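Local coordinates for polycomb protein Sfmbt (Drosophila melanogaster, PDB 5J8Y) that pairs through its SAM domain with the SAM domain of Scm, and so is likely to link PhoRC to PRC1 at Polycomb response elements, at residues P6-S15 against F30-L41. Numbering follows the deposited sequence.
Sequences PDTWNVYDVS and FSRNKIDGKRLL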
loop_
_atom_site.group_PDB
_atom_site.type_symbol
_atom_site.label_atom_id
_atom_site.label_comp_id
_atom_site.label_asym_id
_atom_site.label_seq_id
_atom_site.Cartn_x
_atom_site.Cartn_y
_atom_site.Cartn_z
ATOM N N PRO C 6 -3.028 -18.455 -12.472
ATOM C CA PRO C 6 -3.174 -18.329 -11.042
ATOM C C PRO C 6 -4.211 -19.172 -10.387
ATOM O O PRO C 6 -3.992 -19.535 -9.277
ATOM C CB PRO C 6 -3.455 -16.833 -10.842
ATOM C CG PRO C 6 -3.621 -16.271 -12.143
ATOM C CD PRO C 6 -2.919 -17.147 -13.085
ATOM N N ASP C 7 -5.310 -19.460 -11.050
ATOM C CA ASP C 7 -6.314 -20.290 -10.427
ATOM C C ASP C 7 -5.789 -21.706 -10.207
ATOM O O ASP C 7 -6.281 -22.365 -9.420
ATOM C CB ASP C 7 -7.647 -20.306 -11.170
ATOM C CG ASP C 7 -7.512 -20.520 -12.630
ATOM O OD1 ASP C 7 -6.536 -21.101 -13.071
ATOM O OD2 ASP C 7 -8.446 -20.147 -13.344
ATOM N N THR C 8 -4.757 -22.113 -10.908
ATOM C CA THR C 8 -4.149 -23.429 -10.661
ATOM C C THR C 8 -3.129 -23.409 -9.504
ATOM O O THR C 8 -2.833 -24.416 -8.916
ATOM C CB THR C 8 -3.461 -23.959 -11.921
ATOM O OG1 THR C 8 -2.307 -23.179 -12.191
ATOM C CG2 THR C 8 -4.410 -23.954 -13.096
ATOM N N TRP C 9 -2.602 -22.239 -9.188
ATOM C CA TRP C 9 -1.527 -22.132 -8.207
ATOM C C TRP C 9 -1.853 -22.702 -6.805
ATOM O O TRP C 9 -2.907 -22.479 -6.268
ATOM C CB TRP C 9 -1.176 -20.667 -7.990
ATOM C CG TRP C 9 -0.500 -19.904 -9.130
ATOM C CD1 TRP C 9 -0.153 -20.349 -10.375
ATOM C CD2 TRP C 9 -0.122 -18.542 -9.080
ATOM N NE1 TRP C 9 0.423 -19.335 -11.096
ATOM C CE2 TRP C 9 0.459 -18.216 -10.313
ATOM C CE3 TRP C 9 -0.219 -17.562 -8.105
ATOM C CZ2 TRP C 9 0.920 -16.955 -10.589
ATOM C CZ3 TRP C 9 0.249 -16.348 -8.370
ATOM C CH2 TRP C 9 0.829 -16.041 -9.599
ATOM N N ASN C 10 -0.910 -23.419 -6.214
ATOM C CA ASN C 10 -0.977 -23.811 -4.801
ATOM C C ASN C 10 -0.269 -22.792 -3.892
ATOM O O ASN C 10 0.140 -21.771 -4.360
ATOM C CB ASN C 10 -0.402 -25.207 -4.576
ATOM C CG ASN C 10 1.022 -25.320 -5.038
ATOM O OD1 ASN C 10 1.779 -24.370 -4.983
ATOM N ND2 ASN C 10 1.390 -26.501 -5.501
ATOM N N VAL C 11 -0.118 -23.127 -2.608
ATOM C CA VAL C 11 0.477 -22.252 -1.623
ATOM C C VAL C 11 1.913 -21.921 -2.009
ATOM O O VAL C 11 2.354 -20.797 -1.875
ATOM C CB VAL C 11 0.543 -22.869 -0.201
ATOM C CG1 VAL C 11 1.113 -21.849 0.746
ATOM C CG2 VAL C 11 -0.804 -23.320 0.309
ATOM N N TYR C 12 2.635 -22.924 -2.483
ATOM C CA TYR C 12 3.995 -22.734 -2.968
ATOM C C TYR C 12 4.034 -21.838 -4.184
ATOM O O TYR C 12 4.949 -21.071 -4.355
ATOM C CB TYR C 12 4.702 -24.066 -3.222
ATOM C CG TYR C 12 6.133 -23.925 -3.713
ATOM C CD1 TYR C 12 7.190 -23.808 -2.834
ATOM C CD2 TYR C 12 6.417 -23.930 -5.054
ATOM C CE1 TYR C 12 8.473 -23.692 -3.293
ATOM C CE2 TYR C 12 7.680 -23.817 -5.518
ATOM C CZ TYR C 12 8.704 -23.696 -4.641
ATOM O OH TYR C 12 9.947 -23.571 -5.133
ATOM N N ASP C 13 3.056 -21.958 -5.053
ATOM C CA ASP C 13 3.005 -21.112 -6.232
ATOM C C ASP C 13 2.902 -19.612 -5.786
ATOM O O ASP C 13 3.573 -18.771 -6.297
ATOM C CB ASP C 13 1.813 -21.494 -7.092
ATOM C CG ASP C 13 2.044 -22.773 -7.923
ATOM O OD1 ASP C 13 3.019 -22.834 -8.677
ATOM O OD2 ASP C 13 1.226 -23.673 -7.810
ATOM N N VAL C 14 2.071 -19.333 -4.794
ATOM C CA VAL C 14 1.865 -17.978 -4.284
ATOM C C VAL C 14 3.156 -17.428 -3.652
ATOM O O VAL C 14 3.489 -16.273 -3.791
ATOM C CB VAL C 14 0.672 -17.946 -3.299
ATOM C CG1 VAL C 14 0.508 -16.586 -2.672
ATOM C CG2 VAL C 14 -0.625 -18.352 -3.997
ATOM N N SER C 15 3.899 -18.285 -2.980
ATOM C CA SER C 15 5.135 -17.864 -2.326
ATOM C C SER C 15 6.163 -17.388 -3.346
ATOM O O SER C 15 6.800 -16.350 -3.157
ATOM C CB SER C 15 5.717 -19.006 -1.491
ATOM O OG SER C 15 4.978 -19.189 -0.297
ATOM N N PHE C 30 1.564 -15.753 4.309
ATOM C CA PHE C 30 0.713 -16.217 3.264
ATOM C C PHE C 30 0.600 -17.768 3.314
ATOM O O PHE C 30 -0.458 -18.321 3.147
ATOM C CB PHE C 30 1.200 -15.691 1.940
ATOM C CG PHE C 30 0.481 -14.461 1.485
ATOM C CD1 PHE C 30 0.373 -13.395 2.310
ATOM C CD2 PHE C 30 -0.091 -14.382 0.239
ATOM C CE1 PHE C 30 -0.308 -12.261 1.919
ATOM C CE2 PHE C 30 -0.750 -13.248 -0.156
ATOM C CZ PHE C 30 -0.870 -12.197 0.685
ATOM N N SER C 31 1.722 -18.432 3.538
ATOM C CA SER C 31 1.798 -19.896 3.686
ATOM C C SER C 31 1.098 -20.402 4.886
ATOM O O SER C 31 0.323 -21.310 4.818
ATOM C CB SER C 31 3.220 -20.339 3.793
ATOM O OG SER C 31 3.822 -20.266 2.574
ATOM N N ARG C 32 1.320 -19.737 5.990
ATOM C CA ARG C 32 0.713 -20.145 7.223
ATOM C C ARG C 32 -0.768 -20.081 7.092
ATOM O O ARG C 32 -1.438 -20.934 7.580
ATOM C CB ARG C 32 1.147 -19.256 8.363
ATOM C CG ARG C 32 2.480 -19.549 8.976
ATOM C CD ARG C 32 2.663 -18.590 10.140
ATOM N NE ARG C 32 2.848 -17.240 9.683
ATOM C CZ ARG C 32 3.969 -16.822 9.133
ATOM N NH1 ARG C 32 4.974 -17.620 8.989
ATOM N NH2 ARG C 32 4.079 -15.610 8.732
ATOM N N ASN C 33 -1.278 -19.069 6.430
ATOM C CA ASN C 33 -2.692 -18.974 6.204
ATOM C C ASN C 33 -3.205 -19.706 4.978
ATOM O O ASN C 33 -4.346 -19.578 4.584
ATOM C CB ASN C 33 -3.075 -17.534 6.110
ATOM C CG ASN C 33 -2.961 -16.858 7.394
ATOM O OD1 ASN C 33 -3.852 -16.920 8.214
ATOM N ND2 ASN C 33 -1.844 -16.221 7.592
ATOM N N LYS C 34 -2.342 -20.475 4.380
ATOM C CA LYS C 34 -2.722 -21.258 3.262
ATOM C C LYS C 34 -3.453 -20.462 2.225
ATOM O O LYS C 34 -4.601 -20.667 1.919
ATOM C CB LYS C 34 -3.508 -22.462 3.727
ATOM C CG LYS C 34 -2.636 -23.523 4.364
ATOM C CD LYS C 34 -3.369 -24.802 4.607
ATOM C CE LYS C 34 -3.142 -25.856 3.528
ATOM N NZ LYS C 34 -3.938 -27.085 3.820
ATOM N N ILE C 35 -2.716 -19.522 1.675
ATOM C CA ILE C 35 -3.169 -18.705 0.584
ATOM C C ILE C 35 -2.578 -19.300 -0.695
ATOM O O ILE C 35 -1.419 -19.121 -0.991
ATOM C CB ILE C 35 -2.730 -17.243 0.744
ATOM C CG1 ILE C 35 -3.202 -16.678 2.083
ATOM C CG2 ILE C 35 -3.197 -16.415 -0.446
ATOM C CD1 ILE C 35 -4.644 -16.276 2.151
ATOM N N ASP C 36 -3.407 -20.053 -1.396
ATOM C CA ASP C 36 -3.113 -20.576 -2.717
ATOM C C ASP C 36 -3.690 -19.641 -3.783
ATOM O O ASP C 36 -4.265 -18.621 -3.465
ATOM C CB ASP C 36 -3.641 -22.018 -2.872
ATOM C CG ASP C 36 -5.157 -22.096 -2.916
ATOM O OD1 ASP C 36 -5.814 -21.082 -2.660
ATOM O OD2 ASP C 36 -5.700 -23.184 -3.178
ATOM N N GLY C 37 -3.466 -19.975 -5.045
ATOM C CA GLY C 37 -3.954 -19.177 -6.149
ATOM C C GLY C 37 -5.405 -18.746 -6.003
ATOM O O GLY C 37 -5.708 -17.571 -6.033
ATOM N N LYS C 38 -6.292 -19.712 -5.822
ATOM C CA LYS C 38 -7.713 -19.456 -5.748
ATOM C C LYS C 38 -8.049 -18.415 -4.704
ATOM O O LYS C 38 -8.726 -17.461 -4.950
ATOM C CB LYS C 38 -8.446 -20.758 -5.406
ATOM C CG LYS C 38 -9.874 -20.661 -4.977
ATOM C CD LYS C 38 -10.603 -21.949 -5.317
ATOM C CE LYS C 38 -12.080 -21.791 -5.066
ATOM N NZ LYS C 38 -12.860 -21.206 -6.165
ATOM N N ARG C 39 -7.545 -18.598 -3.500
ATOM C CA ARG C 39 -7.785 -17.659 -2.445
ATOM C C ARG C 39 -7.101 -16.338 -2.737
ATOM O O ARG C 39 -7.612 -15.295 -2.404
ATOM C CB ARG C 39 -7.381 -18.209 -1.111
ATOM C CG ARG C 39 -7.580 -17.263 0.037
ATOM C CD ARG C 39 -8.997 -16.817 0.348
ATOM N NE ARG C 39 -8.946 -16.021 1.554
ATOM C CZ ARG C 39 -9.852 -15.178 1.987
ATOM N NH1 ARG C 39 -10.990 -14.987 1.366
ATOM N NH2 ARG C 39 -9.589 -14.504 3.073
ATOM N N LEU C 40 -5.967 -16.382 -3.370
ATOM C CA LEU C 40 -5.263 -15.184 -3.723
ATOM C C LEU C 40 -6.165 -14.202 -4.461
ATOM O O LEU C 40 -6.414 -13.113 -4.021
ATOM C CB LEU C 40 -4.101 -15.482 -4.635
ATOM C CG LEU C 40 -3.147 -14.321 -4.911
ATOM C CD1 LEU C 40 -2.447 -13.773 -3.691
ATOM C CD2 LEU C 40 -2.147 -14.649 -5.982
ATOM N N LEU C 41 -6.644 -14.668 -5.589
ATOM C CA LEU C 41 -7.498 -13.904 -6.467
ATOM C C LEU C 41 -8.822 -13.506 -5.869
ATOM O O LEU C 41 -9.535 -12.776 -6.468
ATOM C CB LEU C 41 -7.721 -14.639 -7.753
ATOM C CG LEU C 41 -6.572 -15.243 -8.498
ATOM C CD1 LEU C 41 -7.099 -15.933 -9.689
ATOM C CD2 LEU C 41 -5.538 -14.256 -8.957
HETATM O O HOH W 1 -5.754 -22.398 -6.306
HETATM O O HOH W 2 1.343 -18.985 -0.136
#
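Trp9 and Gly37 bring the two backbones together where the chain enters helices 11-20 and 37-40: Gly37 N donates to Trp9 O at 2.8 Å, standing 56° above the carbonyl plane. A water bridges the same junction with three bonds, donating to Trp9 O and Asp7 O and accepting from Lys38 N. Gly37 CA lies 3.1 Å from Pro6 O in a CA-H...O contact, an approach open to it because glycine carries no side chain on that side. Both helix starts are capped. Asn10 and Asp13 exchange bonds as a capping box, and Asp36 OD1 receives Arg39 N almost straight, at 172°. Farther along, a second water donates to both Val11 O and Ile35 O.

Val14 fills the middle. Its CG1, anti to the backbone N (chi1 175°), reaches the edge of the Phe30 ring at CD2, 3.7 Å away, and also touches Leu40 CD1; CG2 packs on the backbone from Ile35 O, 3.2 Å away, through Asp36 C to Gly37 N. With both methyls gone, as in an alanine here, a gap would be likely to open beside Phe30 and Leu40, and the Ile35 to Gly37 backbone would lose its apolar cover. Val11 CG1 rests on Ser31 CA at 3.6 Å, near the Schellman turn at Lys34 that ends helix 27-32. Toward the chain start, Leu40 CD2 meets Trp9 CZ3 obliquely at 3.8 Å, and both methyls of Leu41 press on Pro6 CB. Leu69 of helix 56-71 touches Pro6, Trp9 and Leu41, closing this end of the core in the five-helix bundle of a SAM domain.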